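3-polyprenyl-4-hydroxybenzoate decarboxylase and related decarboxylases (Pelotomaculum thermopropionicum, PDB 6H6X) belongs to the UbiD family of prenylated-FMN enzymes and probably catalyses the reversible decarboxylation of aromatic acids, including interconversion of furan-2,5-dicarboxylic acid and 2-furoic acid. Local coordinates at residues Leu66-Ala70 with Met71-Val75; Ile190-His193 with Pro194-Leu198; Gly327-Cys330 with Arg331-Ala334. The protein carries 8 engineered substitutions. All coordinates share one frame; numbering follows the deposited sequence.

Contact 1 of 3, residues Leu66-Ala70 with Met71-Val75; sequences LFAAA and MSVPV
A68 and A69 present their carbonyl oxygens to the residues that leave helix 64-70, and backbone bonds carry most of the contact. The oxygen of A68 is gripped twice, by M71 N at 2.9 Å and by V73 N at 3.2 Å from A68 O. The two donors lie above opposite faces of the carbonyl plane, so neither takes an in-plane lone-pair position. The V73 bond is fairly straight (N-H...O 158°), whereas that of M71 is more bent. A weak second bond at 3.2 Å joins the same M71 N to F67 O. S72 N donates to A69 O at 2.9 Å.

The pairing of V73 with A68 and S72 with A69, together with the positive phi of S72 (54°), defines a Schellman motif. It gives carbonyls of the last helical turn donors from the chain that follows and turns that chain back toward A68, before helix 75-87.

Side-chain methyls meet backbone and apolar groups in two places. The M71 chain is extended as far as SD and bends there (chi3 -79°), which brings its terminal CE back over the preceding turn, 3.1 Å from F67 O. Elsewhere, the methyl of A68 touches the returning backbone and the side chain beyond it: A68 CB is 3.3 Å from V73 O and 4.1 Å from V75 CG2.

The F67 ring leads away from the turn to L298, L299 and I302 of helix 294-315. The side chain of F67 is about 9 Å from the bound prenylated FMN. M78 of helix 75-87 touches both F67 and M71, while F11 and W8 of helix 5-14 meet A69 and A70.

Contact 2 of 3, residues Ile190-His193 with Pro194-Leu198; sequences IGVH and PAVLL
H193 turns its imidazole toward the first turn of helix 194-199 and accepts a hydrogen bond from A195 N, with 3.0 Å between A195 N and H193 ND1. The bond is nearly straight at the hydrogen (164°), although the donor stands 23° out of the ring plane. H193 holds the N-cap position, and its side chain caps the A195 N-H. CG lies anti to the H193 backbone N (chi1 -168°), a setting that swings the ring forward along the chain. One face of the ring meets P194: P194 CD is 3.6 Å from the centroid of the H193 ring, close to its normal, a CH-pi contact.

The H193 carbonyl accepts from residues three and four further on. V196 N is 2.9 Å from H193 O, and L197 N makes a weak bond at 3.5 Å to the same H193 O. V192 packs on the helix through one branch: V192 CG2 lies 3.7 Å from L197 CD2, the side chains meeting at a slant, and 4.0 Å from V196 CB.

Further out, W8 meets the H193 ring with its plane steeply inclined, and L218 touches both H193 and A195. I135 of strand 130-139 packs on V196 and L197, and L197 also reaches L299 and H287. The L197 side chain is about 4 Å from that of I150, a residue that binds prenylated FMN.

Because ND1 acts as an acceptor, it probably carries no proton; in a neutral ring the proton would then sit on NE2. The positive end of the helix would probably disfavour a protonated imidazole here, consistent with a capping role.

Contact 3 of 3, residues Gly327-Cys330 with Arg331-Ala334; sequences GGSC and RYHA
Y332 closes tightly on G328. Y332 N donates to G328 O across 2.9 Å with an N-H...O angle of 164°, the donor tilted only modestly from the carbonyl plane. This i+4 to i bond defines an alpha-turn, within which S329 and C330 both have positive phi. The aromatic side chain follows the same oxygen: Y332 CD2 is 3.2 Å and Y332 CB 3.4 Å from G328 O, an oblique approach to the ring. G328 CA also lies over one face of the H333 imidazole and is 4.1 Å from H333 CB, so the glycine meets both side chains.

The R331 side touches the turn more loosely, by way of water; R331, like Y332, is partly exposed. The water donates to S329 O at 2.9 Å and accepts from R331 NH2; the latter separation is short, and its exact value is doubtful. The R331 chain bends about CG-CD (chi3 -64°), and R331 CD lies over one face of the Y332 ring, 3.6 Å above its plane and toward the rim. The guanidinium has stronger partners beyond the turn, a salt bridge from R331 NH1 to E359 and a cation-pi contact with Y260.

H333 begins strand 333-338, which runs between strands 319-324 and 362-367, and the H333 ring stacks on that of H362. H333 ND1 is hydrogen-bonded to E379 of the second subunit, while C330 O accepts from R304 on helix 294-315, placing the turn between the sheet, that helix and the dimer interface.

In the fold
Contacts 1, 2 and 3 follow in series along the chain and fall in the N-terminal, Rift-related and C-terminal regions of the UbiD protein. Contacts 1 and 2 are neighbours, their centres 13 Å apart: A70 O lies 3.4 Å from H193 CE1, and M71 CE lies 3.4 Å from L198 CD2, so the end of helix 64-70 and the residue after it pack along helix 194-199 and its capping residue. Contact 3 stands apart, its centre 21 Å from contact 1 and 23 Å from contact 2, without touching either. Helix 294-315 meets side chains of all three. The side chains of F67, L197 and R331 are about 9, 7 and 6 Å from the bound prenylated FMN, so three regions converge near the cofactor.

Contact 1 of 3, residues Leu66-Ala70 with Met71-Val75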
loop_
_atom_site.group_PDB
_atom_site.type_symbol
_atom_site.label_atom_id
_atom_site.label_comp_id
_atom_site.label_asym_id
_atom_site.label_seq_id
_atom_site.Cartn_x
_atom_site.Cartn_y
_atom_site.Cartn_z
ATOM N N LEU B 66 2.431 -18.091 -7.322
ATOM C CA LEU B 66 3.244 -18.748 -8.339
ATOM C C LEU B 66 4.473 -19.398 -7.807
ATOM O O LEU B 66 4.761 -20.512 -8.197
ATOM C CB LEU B 66 3.574 -17.812 -9.482
ATOM C CG LEU B 66 2.303 -17.433 -10.240
ATOM C CD1 LEU B 66 2.619 -16.391 -11.278
ATOM C CD2 LEU B 66 1.672 -18.653 -10.880
ATOM N N PHE B 67 5.197 -18.791 -6.873
ATOM C CA PHE B 67 6.343 -19.511 -6.333
ATOM C C PHE B 67 5.919 -20.725 -5.546
ATOM O O PHE B 67 6.635 -21.719 -5.512
ATOM C CB PHE B 67 7.249 -18.602 -5.475
ATOM C CG PHE B 67 8.167 -17.730 -6.292
ATOM C CD1 PHE B 67 9.337 -18.246 -6.809
ATOM C CD2 PHE B 67 7.869 -16.422 -6.522
ATOM C CE1 PHE B 67 10.190 -17.456 -7.568
ATOM C CE2 PHE B 67 8.732 -15.609 -7.266
ATOM C CZ PHE B 67 9.892 -16.125 -7.788
ATOM N N ALA B 68 4.776 -20.655 -4.878
ATOM C CA ALA B 68 4.237 -21.860 -4.178
ATOM C C ALA B 68 3.901 -22.956 -5.187
ATOM O O ALA B 68 4.348 -24.080 -5.044
ATOM C CB ALA B 68 3.023 -21.549 -3.363
ATOM N N ALA B 69 3.161 -22.617 -6.217
ATOM C CA ALA B 69 2.947 -23.545 -7.352
ATOM C C ALA B 69 4.263 -24.149 -7.905
ATOM O O ALA B 69 4.366 -25.370 -8.087
ATOM C CB ALA B 69 2.193 -22.851 -8.449
ATOM N N ALA B 70 5.295 -23.319 -8.091
ATOM C CA ALA B 70 6.587 -23.822 -8.567
ATOM C C ALA B 70 7.186 -24.853 -7.661
ATOM O O ALA B 70 7.991 -25.644 -8.080
ATOM C CB ALA B 70 7.586 -22.687 -8.777
ATOM N N MET B 71 6.859 -24.815 -6.393
ATOM C CA MET B 71 7.372 -25.764 -5.428
ATOM C C MET B 71 6.360 -26.894 -5.147
ATOM O O MET B 71 6.622 -27.711 -4.246
ATOM C CB MET B 71 7.683 -25.026 -4.103
ATOM C CG MET B 71 9.078 -24.428 -4.002
ATOM S SD MET B 71 9.215 -23.494 -2.453
ATOM C CE MET B 71 8.372 -22.043 -2.965
ATOM N N SER B 72 5.224 -26.940 -5.860
ATOM C CA SER B 72 4.134 -27.910 -5.567
ATOM C C SER B 72 3.641 -27.890 -4.105
ATOM O O SER B 72 3.671 -28.925 -3.422
ATOM C CB SER B 72 4.582 -29.331 -5.940
ATOM O OG SER B 72 5.048 -29.323 -7.271
ATOM N N VAL B 73 3.278 -26.693 -3.619
ATOM C CA VAL B 73 2.723 -26.503 -2.280
ATOM C C VAL B 73 1.684 -25.409 -2.301
ATOM O O VAL B 73 1.674 -24.535 -3.210
ATOM C CB VAL B 73 3.735 -26.166 -1.154
ATOM C CG1 VAL B 73 4.421 -27.403 -0.628
ATOM C CG2 VAL B 73 4.725 -25.071 -1.550
ATOM N N PRO B 74 0.775 -25.453 -1.313
ATOM C CA PRO B 74 -0.012 -24.223 -1.126
ATOM C C PRO B 74 0.904 -23.141 -0.448
ATOM O O PRO B 74 1.908 -23.487 0.237
ATOM C CB PRO B 74 -1.187 -24.680 -0.239
ATOM C CG PRO B 74 -0.889 -26.116 0.205
ATOM C CD PRO B 74 0.492 -26.477 -0.273
ATOM N N VAL B 75 0.557 -21.882 -0.654
ATOM C CA VAL B 75 1.298 -20.751 -0.060
ATOM C C VAL B 75 1.630 -20.965 1.414
ATOM O O VAL B 75 2.772 -20.757 1.855
ATOM C CB VAL B 75 0.506 -19.437 -0.193
ATOM C CG1 VAL B 75 1.229 -18.283 0.522
ATOM C CG2 VAL B 75 0.279 -19.094 -1.659
#

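Contact 2 of 3, residues Ile190-His193 with Pro194-Leu198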
loop_
_atom_site.group_PDB
_atom_site.type_symbol
_atom_site.label_atom_id
_atom_site.label_comp_id
_atom_site.label_asym_id
_atom_site.label_seq_id
_atom_site.Cartn_x
_atom_site.Cartn_y
_atom_site.Cartn_z
ATOM N N ILE B 190 20.813 -20.692 -18.259
ATOM C CA ILE B 190 19.776 -19.693 -18.443
ATOM C C ILE B 190 18.541 -20.392 -18.936
ATOM O O ILE B 190 18.596 -21.196 -19.847
ATOM C CB ILE B 190 20.207 -18.645 -19.455
ATOM C CG1 ILE B 190 21.440 -17.879 -18.981
ATOM C CG2 ILE B 190 19.073 -17.647 -19.701
ATOM C CD1 ILE B 190 22.083 -17.032 -20.080
ATOM N N GLY B 191 17.402 -20.130 -18.314
ATOM C CA GLY B 191 16.160 -20.723 -18.777
ATOM C C GLY B 191 15.953 -22.018 -18.051
ATOM O O GLY B 191 15.989 -23.120 -18.645
ATOM N N VAL B 192 15.729 -21.880 -16.758
ATOM C CA VAL B 192 15.424 -23.021 -15.911
ATOM C C VAL B 192 14.118 -22.814 -15.189
ATOM O O VAL B 192 13.505 -21.746 -15.177
ATOM C CB VAL B 192 16.556 -23.297 -14.922
ATOM C CG1 VAL B 192 17.839 -23.650 -15.637
ATOM C CG2 VAL B 192 16.813 -22.110 -13.979
ATOM N N HIS B 193 13.650 -23.888 -14.608
ATOM C CA HIS B 193 12.453 -23.857 -13.831
ATOM C C HIS B 193 12.638 -22.911 -12.642
ATOM O O HIS B 193 13.704 -22.893 -12.057
ATOM C CB HIS B 193 12.148 -25.277 -13.351
ATOM C CG HIS B 193 10.787 -25.418 -12.774
ATOM N ND1 HIS B 193 10.524 -25.164 -11.449
ATOM C CD2 HIS B 193 9.611 -25.789 -13.336
ATOM C CE1 HIS B 193 9.243 -25.385 -11.216
ATOM N NE2 HIS B 193 8.668 -25.762 -12.342
ATOM N N PRO B 194 11.599 -22.159 -12.252
ATOM C CA PRO B 194 11.712 -21.296 -11.074
ATOM C C PRO B 194 12.162 -21.931 -9.771
ATOM O O PRO B 194 12.771 -21.240 -8.933
ATOM C CB PRO B 194 10.297 -20.750 -10.900
ATOM C CG PRO B 194 9.738 -20.737 -12.305
ATOM C CD PRO B 194 10.303 -21.970 -12.949
ATOM N N ALA B 195 11.875 -23.209 -9.562
ATOM C CA ALA B 195 12.365 -23.888 -8.359
ATOM C C ALA B 195 13.850 -23.930 -8.332
ATOM O O ALA B 195 14.456 -23.884 -7.253
ATOM C CB ALA B 195 11.814 -25.309 -8.249
ATOM N N VAL B 196 14.469 -24.039 -9.504
ATOM C CA VAL B 196 15.929 -24.083 -9.572
ATOM C C VAL B 196 16.544 -22.709 -9.229
ATOM O O VAL B 196 17.581 -22.634 -8.536
ATOM C CB VAL B 196 16.411 -24.611 -10.928
ATOM C CG1 VAL B 196 17.923 -24.658 -10.995
ATOM C CG2 VAL B 196 15.799 -26.007 -11.224
ATOM N N LEU B 197 15.888 -21.642 -9.695
ATOM C CA LEU B 197 16.285 -20.267 -9.439
ATOM C C LEU B 197 16.124 -19.963 -7.970
ATOM O O LEU B 197 17.025 -19.391 -7.352
ATOM C CB LEU B 197 15.469 -19.281 -10.268
ATOM C CG LEU B 197 15.643 -19.318 -11.775
ATOM C CD1 LEU B 197 14.604 -18.461 -12.464
ATOM C CD2 LEU B 197 16.998 -18.893 -12.211
ATOM N N LEU B 198 14.989 -20.383 -7.419
ATOM C CA LEU B 198 14.725 -20.242 -6.003
ATOM C C LEU B 198 15.773 -20.976 -5.183
ATOM O O LEU B 198 16.375 -20.407 -4.277
ATOM C CB LEU B 198 13.314 -20.683 -5.720
ATOM C CG LEU B 198 12.783 -20.566 -4.309
ATOM C CD1 LEU B 198 12.774 -19.140 -3.848
ATOM C CD2 LEU B 198 11.344 -21.059 -4.339
#

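Contact 3 of 3, residues Gly327-Cys330 with Arg331-Ala334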
loop_
_atom_site.group_PDB
_atom_site.type_symbol
_atom_site.label_atom_id
_atom_site.label_comp_id
_atom_site.label_asym_id
_atom_site.label_seq_id
_atom_site.Cartn_x
_atom_site.Cartn_y
_atom_site.Cartn_z
ATOM N N GLY B 327 8.582 -2.945 -0.437
ATOM C CA GLY B 327 9.114 -1.650 -0.054
ATOM C C GLY B 327 10.539 -1.661 0.456
ATOM O O GLY B 327 11.339 -0.792 0.095
ATOM N N GLY B 328 10.871 -2.684 1.227
ATOM C CA GLY B 328 12.214 -2.918 1.741
ATOM C C GLY B 328 13.097 -3.764 0.916
ATOM O O GLY B 328 14.124 -4.267 1.401
ATOM N N SER B 329 12.705 -3.967 -0.348
ATOM C CA SER B 329 13.444 -4.860 -1.286
ATOM C C SER B 329 13.517 -6.316 -0.863
ATOM O O SER B 329 14.467 -7.029 -1.226
ATOM C CB SER B 329 14.798 -4.275 -1.666
ATOM O OG SER B 329 14.581 -2.867 -1.998
ATOM N N CYS B 330 12.457 -6.788 -0.195
ATOM C CA CYS B 330 12.387 -8.137 0.375
ATOM C C CYS B 330 13.690 -8.493 1.050
ATOM O O CYS B 330 14.290 -9.532 0.809
ATOM C CB CYS B 330 11.916 -9.148 -0.633
ATOM S SG CYS B 330 10.325 -8.734 -1.391
ATOM N N ARG B 331 14.088 -7.621 1.978
ATOM C CA ARG B 331 15.386 -7.687 2.592
ATOM C C ARG B 331 15.511 -6.788 3.868
ATOM O O ARG B 331 15.990 -7.256 4.893
ATOM C CB ARG B 331 16.368 -7.167 1.550
ATOM C CG ARG B 331 17.796 -7.389 1.845
ATOM C CD ARG B 331 18.603 -6.646 0.791
ATOM N NE ARG B 331 18.409 -7.138 -0.562
ATOM C CZ ARG B 331 19.179 -8.040 -1.161
ATOM N NH1 ARG B 331 20.240 -8.569 -0.539
ATOM N NH2 ARG B 331 18.892 -8.422 -2.402
ATOM N N TYR B 332 15.154 -5.515 3.768
ATOM C CA TYR B 332 15.430 -4.536 4.793
ATOM C C TYR B 332 14.354 -4.439 5.861
ATOM O O TYR B 332 14.684 -4.120 7.023
ATOM C CB TYR B 332 15.650 -3.103 4.177
ATOM C CG TYR B 332 16.821 -3.051 3.239
ATOM C CD1 TYR B 332 18.056 -3.559 3.618
ATOM C CD2 TYR B 332 16.715 -2.507 1.972
ATOM C CE1 TYR B 332 19.122 -3.559 2.753
ATOM C CE2 TYR B 332 17.799 -2.491 1.087
ATOM C CZ TYR B 332 18.988 -3.018 1.485
ATOM O OH TYR B 332 20.115 -3.005 0.682
ATOM N N HIS B 333 13.090 -4.630 5.440
ATOM C CA HIS B 333 11.941 -4.521 6.286
ATOM C C HIS B 333 11.242 -5.864 6.557
ATOM O O HIS B 333 10.837 -6.537 5.599
ATOM C CB HIS B 333 10.927 -3.588 5.619
ATOM C CG HIS B 333 11.257 -2.155 5.736
ATOM N ND1 HIS B 333 10.334 -1.168 5.485
ATOM C CD2 HIS B 333 12.417 -1.537 6.088
ATOM C CE1 HIS B 333 10.933 0.005 5.661
ATOM N NE2 HIS B 333 12.190 -0.198 6.032
ATOM N N ALA B 334 11.024 -6.193 7.833
ATOM C CA ALA B 334 10.320 -7.402 8.235
ATOM C C ALA B 334 9.047 -7.128 9.039
ATOM O O ALA B 334 8.998 -6.190 9.851
ATOM C CB ALA B 334 11.250 -8.305 8.961
HETATM O O HOH W 1 16.592 -7.787 -3.105
#